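Local coordinates for type VI secretion system-associated protein TagF (Pseudomonas aeruginosa PAO1, PDB 2QNU) that belongs to the TagF family associated with type VI secretion and probably restrains that secretion post-translationally, at residues 60-63 against 64-68; 113-116 against 117-121. All coordinates share one frame; numbering follows the deposited sequence.

Contacts 1 and 2 are both local and partly buried. Their centres lie about 22 Å apart, on opposite sides of the chain's centre. Both sit against strand 71-77 of the antiparallel sheet. Contact 1 meets its Val-72 where strand 58-62 runs out into a loop, and contact 2 meets its Val-75 from helix 110-121. The chemistry differs with the place. In 60-68 the backbone changes direction, and a water and a small cluster of apolar side chains link its two halves. In 113-121 regular backbone hydrogen bonds do this work. The helix also has a charged edge, where Glu-113 and Glu-116 pair with arginines outside the contact, whereas contact 1 has apolar side chains throughout.

Contact 1: residues 60-63 against 64-68; sequences FAIA and PGLLG
Leu-67 N donates a hydrogen bond of 3.2 Å to a water that sits beside Ala-63 O. The water lies 2.5 Å from Ala-63 O, which is unusually short, so this second bond should be read with caution. Ala-63 to Leu-66 form a type II beta turn, with Pro-64 in the second position and Gly-65, at a phi of 84°, in the third. The turn is open: Ala-63 O and Leu-66 N are 3.5 Å apart, and no direct hydrogen bond closes it. The loop is tied within itself by Gly-65 N, which donates to Gly-68 O at 2.8 Å. The turn begins the loop that joins strands 58-62 and 71-77, neighbours in the antiparallel sheet, as a beta hairpin. Beside the turn, Ile-62 has CG2 opposite the backbone N and CG1 next to it (chi1 -62°). CG2 therefore faces the two leucines. Leu-66 CD1 meets it at 3.9 Å. Leu-67 comes across Ile-62 at about a right angle, and its CD1 touches both CG2 and CD1 of Ile-62, each at 3.8 Å. Phe-25, Pro-28 and Trp-29 of helix 23-44 pack on Leu-67, and Trp-29 also touches Ile-62.

Contact 2: residues 113-116 against 117-121; sequences EQVE and SLLLS
Val-115 O receives the straightest hydrogen bond between the two halves of this alpha-helix. Leu-119 N donates to it at 3.1 Å, with an N-H...O angle of 172°. Leu-118 N makes only a weak bond to the same oxygen. Its better partner is Gln-114 O, at 3.2 Å. The i to i+4 ladder is completed by Ser-117 N to Glu-113 O and by Leu-120 N to Glu-116 O, both 2.9 Å. Leu-120 folds back along the helix. A chi1 of -71° sets its CG beside the backbone N and 3.1 Å from Glu-116 O. Leu-120 CD1 is 3.2 Å from Glu-116 O, and both are tight contacts for carbon against oxygen. Val-115 and Leu-119 are one turn apart, and their CG1 and CD1 atoms meet loosely at 4.3 Å. These two side chains seat helix 110-121 on the sheet, against Val-75 of strand 71-77 and Val-91 of strand 89-95. Leu-139 covers Val-115, Gln-114 and Leu-118. Both glutamates pair with arginines. Glu-116, extended beyond CG, forms salt bridges with Arg-59 through OE2 and with Arg-186 through OE1. Glu-113 OE2 also pairs with Arg-186, which thus joins two successive turns of the helix. Near the end of 117-121, Ser-121 OG turns back and donates to Leu-118 O at 2.6 Å.

Contact 1: residues 60-63 against 64-68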
loop_
_atom_site.group_PDB
_atom_site.type_symbol
_atom_site.label_atom_id
_atom_site.label_comp_id
_atom_site.label_asym_id
_atom_site.label_seq_id
_atom_site.Cartn_x
_atom_site.Cartn_y
_atom_site.Cartn_z
ATOM N N PHE B 60 8.662 8.943 11.305
ATOM C CA PHE B 60 8.986 8.104 10.206
ATOM C C PHE B 60 8.868 6.605 10.500
ATOM O O PHE B 60 8.992 6.156 11.625
ATOM C CB PHE B 60 10.403 8.416 9.716
ATOM C CG PHE B 60 11.477 8.164 10.746
ATOM C CD1 PHE B 60 12.027 6.894 10.922
ATOM C CD2 PHE B 60 11.977 9.211 11.507
ATOM C CE1 PHE B 60 13.024 6.682 11.856
ATOM C CE2 PHE B 60 12.947 9.016 12.449
ATOM C CZ PHE B 60 13.483 7.781 12.646
ATOM N N ALA B 61 8.669 5.865 9.411
ATOM C CA ALA B 61 8.830 4.428 9.378
ATOM C C ALA B 61 9.574 4.020 8.109
ATOM O O ALA B 61 9.183 4.365 6.978
ATOM C CB ALA B 61 7.516 3.797 9.424
ATOM N N ILE B 62 10.680 3.348 8.335
ATOM C CA ILE B 62 11.632 2.951 7.315
ATOM C C ILE B 62 11.725 1.425 7.205
ATOM O O ILE B 62 11.943 0.723 8.177
ATOM C CB ILE B 62 12.956 3.543 7.629
ATOM C CG1 ILE B 62 12.767 5.110 7.599
ATOM C CG2 ILE B 62 14.045 3.025 6.666
ATOM C CD1 ILE B 62 13.942 5.861 8.094
ATOM N N ALA B 63 11.575 0.938 5.983
ATOM C CA ALA B 63 11.676 -0.528 5.701
ATOM C C ALA B 63 13.026 -1.137 6.071
ATOM O O ALA B 63 14.068 -0.447 6.083
ATOM C CB ALA B 63 11.383 -0.800 4.224
ATOM N N PRO B 64 13.031 -2.451 6.342
ATOM C CA PRO B 64 14.281 -3.169 6.569
ATOM C C PRO B 64 15.198 -3.095 5.379
ATOM O O PRO B 64 14.735 -3.088 4.255
ATOM C CB PRO B 64 13.840 -4.635 6.765
ATOM C CG PRO B 64 12.400 -4.542 7.213
ATOM C CD PRO B 64 11.862 -3.343 6.422
ATOM N N GLY B 65 16.485 -2.990 5.640
ATOM C CA GLY B 65 17.509 -3.002 4.594
ATOM C C GLY B 65 17.796 -1.674 3.914
ATOM O O GLY B 65 18.657 -1.587 3.037
ATOM N N LEU B 66 17.069 -0.636 4.274
ATOM C CA LEU B 66 17.385 0.702 3.731
ATOM C C LEU B 66 18.464 1.385 4.567
ATOM O O LEU B 66 19.165 2.281 4.104
ATOM C CB LEU B 66 16.149 1.557 3.675
ATOM C CG LEU B 66 15.003 1.151 2.772
ATOM C CD1 LEU B 66 13.965 2.235 2.897
ATOM C CD2 LEU B 66 15.443 0.970 1.334
ATOM N N LEU B 67 18.580 0.962 5.808
ATOM C CA LEU B 67 19.643 1.401 6.671
ATOM C C LEU B 67 20.454 0.165 7.012
ATOM O O LEU B 67 21.277 -0.276 6.182
ATOM C CB LEU B 67 19.028 2.122 7.893
ATOM C CG LEU B 67 18.414 3.467 7.387
ATOM C CD1 LEU B 67 17.311 4.053 8.255
ATOM C CD2 LEU B 67 19.506 4.473 7.147
ATOM N N GLY B 68 20.224 -0.407 8.191
ATOM C CA GLY B 68 20.604 -1.796 8.460
ATOM C C GLY B 68 19.423 -2.698 8.192
ATOM O O GLY B 68 18.460 -2.299 7.563
HETATM O O HOH W 1 16.077 -0.112 7.551
#

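Contact 2: residues 113-116 against 117-121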
loop_
_atom_site.group_PDB
_atom_site.type_symbol
_atom_site.label_atom_id
_atom_site.label_comp_id
_atom_site.label_asym_id
_atom_site.label_seq_id
_atom_site.Cartn_x
_atom_site.Cartn_y
_atom_site.Cartn_z
ATOM N N GLU B 113 3.618 11.072 19.598
ATOM C CA GLU B 113 3.382 12.278 20.396
ATOM C C GLU B 113 4.257 12.275 21.659
ATOM O O GLU B 113 4.913 13.283 21.966
ATOM C CB GLU B 113 1.905 12.359 20.724
ATOM C CG GLU B 113 1.111 12.759 19.508
ATOM C CD GLU B 113 -0.395 12.663 19.674
ATOM O OE1 GLU B 113 -0.874 12.213 20.715
ATOM O OE2 GLU B 113 -1.104 13.012 18.731
ATOM N N GLN B 114 4.352 11.126 22.324
ATOM C CA GLN B 114 5.257 10.994 23.462
ATOM C C GLN B 114 6.693 11.200 23.040
ATOM O O GLN B 114 7.447 11.811 23.753
ATOM C CB GLN B 114 5.201 9.612 24.140
ATOM C CG GLN B 114 3.824 9.163 24.558
ATOM C CD GLN B 114 3.795 7.745 25.219
ATOM O OE1 GLN B 114 4.738 7.351 25.940
ATOM N NE2 GLN B 114 2.680 7.001 24.997
ATOM N N VAL B 115 7.112 10.635 21.906
ATOM C CA VAL B 115 8.470 10.821 21.478
ATOM C C VAL B 115 8.704 12.290 21.157
ATOM O O VAL B 115 9.745 12.826 21.507
ATOM C CB VAL B 115 8.863 9.959 20.235
ATOM C CG1 VAL B 115 10.187 10.427 19.711
ATOM C CG2 VAL B 115 8.933 8.495 20.622
ATOM N N GLU B 116 7.774 12.915 20.442
ATOM C CA GLU B 116 7.902 14.373 20.124
ATOM C C GLU B 116 8.022 15.218 21.388
ATOM O O GLU B 116 8.829 16.145 21.455
ATOM C CB GLU B 116 6.707 14.874 19.328
ATOM C CG GLU B 116 6.641 14.346 17.865
ATOM C CD GLU B 116 5.412 14.863 17.150
ATOM O OE1 GLU B 116 4.502 15.358 17.864
ATOM O OE2 GLU B 116 5.329 14.805 15.872
ATOM N N SER B 117 7.247 14.888 22.415
ATOM C CA SER B 117 7.368 15.664 23.683
ATOM C C SER B 117 8.760 15.508 24.275
ATOM O O SER B 117 9.350 16.454 24.833
ATOM C CB SER B 117 6.251 15.275 24.641
ATOM O OG SER B 117 6.638 15.532 25.951
ATOM N N LEU B 118 9.377 14.338 24.110
ATOM C CA LEU B 118 10.709 14.176 24.694
ATOM C C LEU B 118 11.748 14.991 23.944
ATOM O O LEU B 118 12.578 15.614 24.533
ATOM C CB LEU B 118 11.144 12.707 24.740
ATOM C CG LEU B 118 10.433 11.851 25.768
ATOM C CD1 LEU B 118 11.032 10.474 25.684
ATOM C CD2 LEU B 118 10.534 12.424 27.184
ATOM N N LEU B 119 11.739 14.911 22.619
ATOM C CA LEU B 119 12.635 15.728 21.803
ATOM C C LEU B 119 12.449 17.244 22.121
ATOM O O LEU B 119 13.426 18.005 22.150
ATOM C CB LEU B 119 12.316 15.505 20.340
ATOM C CG LEU B 119 12.675 14.132 19.702
ATOM C CD1 LEU B 119 12.092 13.973 18.277
ATOM C CD2 LEU B 119 14.125 13.966 19.628
ATOM N N LEU B 120 11.196 17.666 22.255
ATOM C CA LEU B 120 10.888 19.100 22.509
ATOM C C LEU B 120 11.499 19.521 23.864
ATOM O O LEU B 120 12.131 20.560 23.954
ATOM C CB LEU B 120 9.380 19.362 22.425
ATOM C CG LEU B 120 8.911 19.248 20.983
ATOM C CD1 LEU B 120 7.434 18.966 20.911
ATOM C CD2 LEU B 120 9.256 20.400 20.073
ATOM N N SER B 121 11.427 18.644 24.856
ATOM C CA SER B 121 11.984 18.893 26.163
ATOM C C SER B 121 13.435 19.331 26.122
ATOM O O SER B 121 13.895 20.054 27.030
ATOM C CB SER B 121 11.802 17.664 27.090
ATOM O OG SER B 121 12.802 16.668 26.861
#